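Local coordinates for spartin (Homo sapiens, PDB 4U7I), which acts as a lipophagy receptor and lipid transfer protein in lipid droplet turnover, and binds the ESCRT-III protein IST1 through the MIT domain described here, at residues A[8-13]-A[51-56]; A[25-30]-A[34-39]; A[45-50]-A[73-78]. One frame throughout, in Å; residues are numbered along the deposited sequence.

Contact 1: residues A[8-13]-A[51-56]; sequences KIIREA and ISISSK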
# COMPACT_ATOMS: atom_id res chain seq x y z
N LYS A 8 11.95 -0.81 -11.43
CA LYS A 8 12.24 -1.75 -10.35
C LYS A 8 11.99 -1.10 -8.99
O LYS A 8 11.51 -1.76 -8.06
CB LYS A 8 13.67 -2.30 -10.45
CG LYS A 8 14.74 -1.28 -10.75
CD LYS A 8 16.06 -1.95 -11.09
N ILE A 9 12.25 0.20 -8.87
CA ILE A 9 11.91 0.93 -7.64
C ILE A 9 10.41 0.83 -7.35
O ILE A 9 9.98 0.56 -6.22
CB ILE A 9 12.31 2.42 -7.73
CG1 ILE A 9 13.82 2.56 -7.60
CG2 ILE A 9 11.61 3.22 -6.63
CD1 ILE A 9 14.32 3.94 -7.95
N ILE A 10 9.60 1.04 -8.38
CA ILE A 10 8.15 0.93 -8.21
C ILE A 10 7.79 -0.51 -7.82
O ILE A 10 7.01 -0.74 -6.88
CB ILE A 10 7.40 1.35 -9.49
CG1 ILE A 10 7.52 2.86 -9.68
CG2 ILE A 10 5.93 0.95 -9.42
CD1 ILE A 10 7.16 3.33 -11.11
N ARG A 11 8.38 -1.47 -8.51
CA ARG A 11 8.05 -2.87 -8.24
C ARG A 11 8.45 -3.27 -6.82
O ARG A 11 7.70 -3.97 -6.13
CB ARG A 11 8.72 -3.78 -9.26
CG ARG A 11 8.18 -5.21 -9.28
CD ARG A 11 8.96 -6.06 -10.27
NE ARG A 11 9.05 -5.42 -11.58
N GLU A 12 9.63 -2.83 -6.38
CA GLU A 12 10.11 -3.16 -5.03
C GLU A 12 9.19 -2.56 -3.99
O GLU A 12 8.86 -3.20 -2.99
CB GLU A 12 11.54 -2.68 -4.79
CG GLU A 12 12.62 -3.24 -5.72
CD GLU A 12 12.38 -4.68 -6.15
OE1 GLU A 12 12.35 -5.57 -5.28
OE2 GLU A 12 12.23 -4.91 -7.37
N ALA A 13 8.76 -1.32 -4.22
CA ALA A 13 7.89 -0.62 -3.29
C ALA A 13 6.54 -1.31 -3.19
O ALA A 13 5.97 -1.43 -2.11
CB ALA A 13 7.70 0.84 -3.72
N ILE A 51 4.79 5.53 -5.29
CA ILE A 51 3.87 6.47 -5.93
C ILE A 51 4.63 7.69 -6.46
O ILE A 51 4.23 8.31 -7.46
CB ILE A 51 2.76 6.90 -4.94
CG1 ILE A 51 1.82 5.72 -4.69
CG2 ILE A 51 1.96 8.08 -5.47
CD1 ILE A 51 0.98 5.85 -3.41
N SER A 52 5.74 8.02 -5.81
CA SER A 52 6.48 9.24 -6.13
C SER A 52 7.22 9.20 -7.47
O SER A 52 7.65 10.23 -7.97
CB SER A 52 7.48 9.54 -5.03
OG SER A 52 8.58 8.65 -5.12
N ILE A 53 7.39 8.00 -8.04
CA ILE A 53 8.18 7.86 -9.26
C ILE A 53 7.41 8.34 -10.49
O ILE A 53 6.32 7.86 -10.77
CB ILE A 53 8.61 6.39 -9.47
CG1 ILE A 53 9.34 5.87 -8.22
CG2 ILE A 53 9.45 6.26 -10.74
CD1 ILE A 53 10.55 6.68 -7.84
N SER A 54 7.97 9.32 -11.20
CA SER A 54 7.36 9.84 -12.42
C SER A 54 7.17 8.70 -13.42
O SER A 54 8.10 7.94 -13.66
CB SER A 54 8.22 10.96 -13.03
OG SER A 54 7.69 11.44 -14.26
N SER A 55 5.96 8.55 -13.97
CA SER A 55 5.67 7.40 -14.82
C SER A 55 4.78 7.71 -16.02
O SER A 55 4.25 6.79 -16.65
CB SER A 55 5.04 6.28 -13.98
OG SER A 55 3.87 6.73 -13.31
N LYS A 56 4.62 8.99 -16.35
CA LYS A 56 3.83 9.39 -17.51
C LYS A 56 4.61 10.17 -18.58
O LYS A 56 4.01 10.83 -19.42
CB LYS A 56 2.64 10.24 -17.07
CG LYS A 56 1.53 9.47 -16.43
CD LYS A 56 0.34 10.37 -16.16
CE LYS A 56 0.76 11.64 -15.45
NZ LYS A 56 -0.40 12.33 -14.83
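Ile53 reaches from the loop that follows helix 33-51 and lies against Ile9 and Ile10 near the start of helix 5-29. Both branches of Ile53 are used. Its CB and CG2 meet Ile10, its CD1 meets Ile9, and its CG1 lies between and touches both. The CA atoms of Ile10 and Ile53 are 7.0 Å apart.

The side chains of Ile9 and Ile53 cross at about a right angle. The gamma methyl of Ile9 does the touching: Ile9 CG2 lies 3.8 Å from Ile53 CD1. It is equally close to Ile53 CG1, so it rests on the end of that branch rather than on a single methyl. CG2 of Ile9 stands opposite the backbone N about CA-CB, while the longer CG1 arm folds back beside N with chi1 at -74°.

Ile10 comes in at a slant and uses its longer arm. Its CB points to one side of Ile53, and the extended CG1-CD1 arm, with chi2 at 164°, brings the end of the side chain in. Ile10 CG1 is 3.7 Å from Ile53 CB. Ile10 CD1 is 3.7 Å from Ile53 CG2. Ile10 is the buried member of the three, whereas Ile9 and Ile53 are partly exposed.

Hydrogen bonds to Gln72 of helix 63-90 help hold the loop: NE2 donates to Ile53 O and OE1 pairs with Ser55 OG. The side chain of Ile10 also touches Gln72.

Here a loop isoleucine packs on helix 5-29 at one end of the antiparallel three-helix bundle that makes up the MIT domain.

Contact 2: residues A[25-30]-A[34-39]; sequences LNTDEL and EEAKNY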
# COMPACT_ATOMS: atom_id res chain seq x y z
N LEU A 25 -2.76 -5.58 8.51
CA LEU A 25 -4.15 -6.07 8.53
C LEU A 25 -4.29 -7.36 9.34
O LEU A 25 -5.26 -7.52 10.09
CB LEU A 25 -4.66 -6.32 7.11
CG LEU A 25 -5.02 -5.05 6.34
CD1 LEU A 25 -5.05 -5.37 4.87
CD2 LEU A 25 -6.37 -4.53 6.83
N ASN A 26 -3.34 -8.28 9.22
CA ASN A 26 -3.38 -9.48 10.04
C ASN A 26 -3.42 -9.15 11.53
O ASN A 26 -4.21 -9.73 12.28
CB ASN A 26 -2.17 -10.41 9.79
CG ASN A 26 -2.29 -11.21 8.52
OD1 ASN A 26 -3.33 -11.21 7.86
ND2 ASN A 26 -1.21 -11.91 8.16
N THR A 27 -2.54 -8.25 11.96
CA THR A 27 -2.45 -7.94 13.39
C THR A 27 -3.64 -7.12 13.84
O THR A 27 -4.13 -7.25 14.97
CB THR A 27 -1.13 -7.21 13.74
OG1 THR A 27 -0.94 -6.09 12.89
CG2 THR A 27 0.02 -8.17 13.52
N ASP A 28 -4.12 -6.27 12.95
CA ASP A 28 -5.32 -5.47 13.23
C ASP A 28 -6.53 -6.38 13.45
O ASP A 28 -7.31 -6.19 14.39
CB ASP A 28 -5.55 -4.51 12.06
CG ASP A 28 -6.37 -3.29 12.45
OD1 ASP A 28 -7.05 -3.36 13.49
OD2 ASP A 28 -6.33 -2.28 11.71
N GLU A 29 -6.70 -7.37 12.58
CA GLU A 29 -7.82 -8.30 12.71
C GLU A 29 -7.72 -9.09 14.01
O GLU A 29 -8.73 -9.46 14.59
CB GLU A 29 -7.89 -9.25 11.50
CG GLU A 29 -8.30 -8.53 10.23
CD GLU A 29 -7.90 -9.25 8.97
OE1 GLU A 29 -7.17 -10.27 9.06
OE2 GLU A 29 -8.32 -8.79 7.88
N LEU A 30 -6.49 -9.32 14.48
CA LEU A 30 -6.28 -10.09 15.70
C LEU A 30 -6.34 -9.19 16.94
O LEU A 30 -6.20 -9.66 18.07
CB LEU A 30 -4.93 -10.81 15.61
CG LEU A 30 -4.72 -12.09 16.41
CD1 LEU A 30 -5.93 -12.99 16.29
CD2 LEU A 30 -3.47 -12.80 15.89
N GLU A 34 -1.23 -1.95 18.52
CA GLU A 34 0.08 -1.31 18.51
C GLU A 34 0.95 -1.89 17.40
O GLU A 34 1.64 -1.15 16.70
CB GLU A 34 0.75 -1.44 19.87
CG GLU A 34 0.13 -0.54 20.92
CD GLU A 34 0.09 0.92 20.48
OE1 GLU A 34 1.14 1.44 20.04
OE2 GLU A 34 -0.99 1.54 20.56
N GLU A 35 0.91 -3.21 17.23
CA GLU A 35 1.65 -3.88 16.17
C GLU A 35 1.15 -3.41 14.82
O GLU A 35 1.93 -3.15 13.90
CB GLU A 35 1.52 -5.39 16.27
CG GLU A 35 2.78 -6.12 16.64
CD GLU A 35 2.63 -7.62 16.51
OE1 GLU A 35 1.87 -8.20 17.31
OE2 GLU A 35 3.25 -8.21 15.59
N ALA A 36 -0.17 -3.32 14.70
CA ALA A 36 -0.76 -2.92 13.44
C ALA A 36 -0.27 -1.54 13.03
O ALA A 36 0.14 -1.34 11.88
CB ALA A 36 -2.27 -2.94 13.53
N LYS A 37 -0.27 -0.59 13.96
CA LYS A 37 0.12 0.78 13.63
C LYS A 37 1.55 0.79 13.12
O LYS A 37 1.87 1.53 12.19
CB LYS A 37 -0.02 1.70 14.85
CG LYS A 37 -1.47 1.96 15.25
CD LYS A 37 -1.59 3.07 16.29
CE LYS A 37 -1.26 2.59 17.68
NZ LYS A 37 -1.78 3.52 18.74
N ASN A 38 2.39 -0.04 13.73
CA ASN A 38 3.79 -0.17 13.33
C ASN A 38 3.93 -0.59 11.87
O ASN A 38 4.65 0.04 11.09
CB ASN A 38 4.51 -1.18 14.21
CG ASN A 38 5.95 -1.37 13.80
OD1 ASN A 38 6.62 -0.44 13.36
ND2 ASN A 38 6.45 -2.60 13.94
N TYR A 39 3.25 -1.66 11.50
CA TYR A 39 3.34 -2.16 10.13
C TYR A 39 2.72 -1.20 9.16
O TYR A 39 3.24 -0.99 8.06
CB TYR A 39 2.69 -3.53 10.02
CG TYR A 39 3.32 -4.53 10.96
CD1 TYR A 39 4.69 -4.58 11.14
CD2 TYR A 39 2.53 -5.40 11.69
CE1 TYR A 39 5.26 -5.49 12.02
CE2 TYR A 39 3.08 -6.32 12.55
CZ TYR A 39 4.44 -6.36 12.72
OH TYR A 39 4.96 -7.28 13.61
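The segments 25-29 of helix 5-29 and 34-39 of helix 33-51 run nearly antiparallel, their local axes 7.8 Å apart at 162°, and the CA atoms of Asp28 and Ala36 come within 5.2 Å. The small side chain of Ala36 suits this close approach. Its CB lies 3.9 Å from Asp28 CB and also faces Thr27.

Thr27 has the largest share of the contact. With chi1 at 51°, OG1 sits between the backbone N and the carbonyl carbon and comes to 3.2 Å from Ala36 CA. Its hydroxyl turns back into its own helix, where it hydrogen-bonds with Lys23 O and Gly24 O, which have to share its one proton. OG1 also lies in the ring plane of Tyr39, at the ring edge.

The methyl of Thr27 points to the same edge, with Thr27 CG2 3.7 Å from Tyr39 CE2. The carboxylate of Glu35 lies against this methyl, Glu35 OE2 being 3.8 Å from Thr27 CG2. Tyr39 OH donates to Glu35 OE2 over 2.8 Å, and the oxygen accepts on its anti lone pair. That bond helps hold the tyrosine ring and the Glu35 chain together around Thr27.

Tyr39 also makes a cation-pi contact with Lys23. Asp28 OD2 bonds to Tyr40 OH and forms a salt bridge with Arg85, while Asp28 packs on Leu89. The helix 5-29 and helix 33-51 hairpin is thereby joined to helix 63-90 near its C-terminal end.

Contact 3: residues A[45-50]-A[73-78]; sequences GHLLRG and QKMKET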
# COMPACT_ATOMS: atom_id res chain seq x y z
N GLY A 45 5.42 4.22 4.17
CA GLY A 45 6.71 4.65 3.65
C GLY A 45 6.98 4.06 2.28
O GLY A 45 7.38 4.77 1.35
N HIS A 46 6.74 2.76 2.14
CA HIS A 46 6.96 2.10 0.86
C HIS A 46 5.96 2.57 -0.18
O HIS A 46 6.32 2.76 -1.35
CB HIS A 46 6.88 0.59 1.03
CG HIS A 46 7.91 0.05 1.97
ND1 HIS A 46 9.26 0.10 1.70
CD2 HIS A 46 7.80 -0.51 3.20
CE1 HIS A 46 9.93 -0.42 2.71
NE2 HIS A 46 9.07 -0.79 3.63
N LEU A 47 4.70 2.76 0.22
CA LEU A 47 3.68 3.20 -0.75
C LEU A 47 4.06 4.57 -1.30
O LEU A 47 4.02 4.81 -2.52
CB LEU A 47 2.28 3.27 -0.12
CG LEU A 47 1.69 1.92 0.29
CD1 LEU A 47 0.56 2.12 1.27
CD2 LEU A 47 1.18 1.20 -0.95
N LEU A 48 4.43 5.47 -0.41
CA LEU A 48 4.78 6.83 -0.81
C LEU A 48 5.91 6.84 -1.82
O LEU A 48 5.88 7.58 -2.80
CB LEU A 48 5.17 7.68 0.40
CG LEU A 48 4.05 8.15 1.33
CD1 LEU A 48 4.66 8.74 2.58
CD2 LEU A 48 3.13 9.16 0.63
N ARG A 49 6.92 6.00 -1.59
CA ARG A 49 8.07 5.98 -2.48
C ARG A 49 7.69 5.50 -3.87
O ARG A 49 8.10 6.09 -4.87
CB ARG A 49 9.17 5.10 -1.92
CG ARG A 49 10.42 5.08 -2.80
CD ARG A 49 11.55 4.33 -2.13
NE ARG A 49 11.25 2.91 -2.00
CZ ARG A 49 10.80 2.34 -0.88
NH1 ARG A 49 10.60 3.08 0.21
NH2 ARG A 49 10.57 1.04 -0.85
N GLY A 50 6.93 4.41 -3.93
CA GLY A 50 6.51 3.84 -5.20
C GLY A 50 5.66 4.81 -5.99
O GLY A 50 5.79 4.93 -7.21
N GLN A 73 -1.31 2.84 -9.32
CA GLN A 73 -2.75 2.99 -9.11
C GLN A 73 -3.16 2.25 -7.85
O GLN A 73 -3.84 2.81 -6.98
CB GLN A 73 -3.56 2.46 -10.30
CG GLN A 73 -5.06 2.58 -10.07
CD GLN A 73 -5.89 2.30 -11.30
OE1 GLN A 73 -5.37 2.13 -12.41
NE2 GLN A 73 -7.20 2.25 -11.12
N LYS A 74 -2.74 1.00 -7.76
CA LYS A 74 -3.09 0.15 -6.63
C LYS A 74 -2.53 0.73 -5.34
O LYS A 74 -3.19 0.73 -4.30
CB LYS A 74 -2.56 -1.27 -6.82
CG LYS A 74 -3.19 -2.05 -7.96
CD LYS A 74 -4.68 -2.26 -7.73
CE LYS A 74 -5.25 -3.22 -8.75
NZ LYS A 74 -6.74 -3.25 -8.70
N MET A 75 -1.30 1.21 -5.41
CA MET A 75 -0.64 1.75 -4.24
C MET A 75 -1.33 3.02 -3.74
O MET A 75 -1.44 3.23 -2.53
CB MET A 75 0.84 2.00 -4.53
CG MET A 75 1.63 0.69 -4.60
SD MET A 75 3.41 0.91 -4.54
CE MET A 75 3.73 1.35 -6.23
N LYS A 76 -1.81 3.87 -4.65
CA LYS A 76 -2.48 5.09 -4.21
C LYS A 76 -3.78 4.77 -3.48
O LYS A 76 -4.11 5.41 -2.49
CB LYS A 76 -2.76 6.03 -5.39
CG LYS A 76 -1.53 6.74 -5.87
CD LYS A 76 -1.86 7.70 -6.99
CE LYS A 76 -2.19 6.96 -8.26
NZ LYS A 76 -2.49 7.93 -9.35
N GLU A 77 -4.49 3.76 -3.97
CA GLU A 77 -5.75 3.37 -3.35
C GLU A 77 -5.50 2.82 -1.95
O GLU A 77 -6.20 3.15 -0.99
CB GLU A 77 -6.45 2.33 -4.21
CG GLU A 77 -7.73 1.78 -3.62
CD GLU A 77 -8.55 1.03 -4.65
OE1 GLU A 77 -8.27 1.20 -5.86
OE2 GLU A 77 -9.46 0.27 -4.26
N THR A 78 -4.49 1.98 -1.83
CA THR A 78 -4.17 1.38 -0.55
C THR A 78 -3.61 2.41 0.41
O THR A 78 -3.92 2.38 1.60
CB THR A 78 -3.18 0.23 -0.75
OG1 THR A 78 -3.90 -0.86 -1.33
CG2 THR A 78 -2.58 -0.22 0.57
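Arg49 NH2 donates to His46 ND1 over 3.0 Å, in a nearly straight bond with an N-H...N angle of 167°. The bond lies almost in both planes, that of the imidazole and that of the guanidinium. It joins two side chains one helical turn apart and helps fix the rotation of the imidazole, whose ring also meets that of Phe20 on helix 5-29.

The face of this helix turned to residues 73-78 is apolar. Leu47 and Met75 meet at a slant, and their CA atoms are 5.7 Å apart. One methyl of the leucine lies against the root of the methionine: Leu47 CD2 is 3.7 Å from Met75 CB and equally close to Met75 CG. The other methyl, Leu47 CD1, reaches Thr78 CG2 at 4.0 Å.

This is the packing of helices 33-51 and 63-90 of the MIT three-helix bundle, their local directions 138° apart and their local axes 9.3 Å apart at closest. Leu47 and Thr78 also touch an aromatic side chain of the bound IST1 peptide, which reaches both helix 5-29 and helix 63-90. Lys74 packs on an aromatic group too, and its NZ forms a salt bridge with an acidic side chain of the peptide.

Met75 bends at chi3, -81°, which turns its terminal methyl onto the backbone of Gly50. Met75 CE is 3.9 Å from Gly50 CA. Met75 also touches Ile10 and Ile51.

From the N terminus, helix 5-29 supplies the first half of contact 1 near its start and the first half of contact 2 near its end. Contact 2 closes first, across the short turn into helix 33-51, and lies within the longer loop that contact 1 closes at residues 51-56. Contact 3 opens after contact 2 and crosses contact 1: residues 45-50 precede 51-56, but 73-78 come later, on helix 63-90. Contacts 1 and 3 touch, with Ala13 CB 3.5 Å from Gly50 CA. Centres of contacts 1 and 2 are about 26 Å apart. Contact 1 ties helix 5-29 to the loop after helix 33-51, contact 2 helices 5-29 and 33-51, and contact 3 helices 33-51 and 63-90.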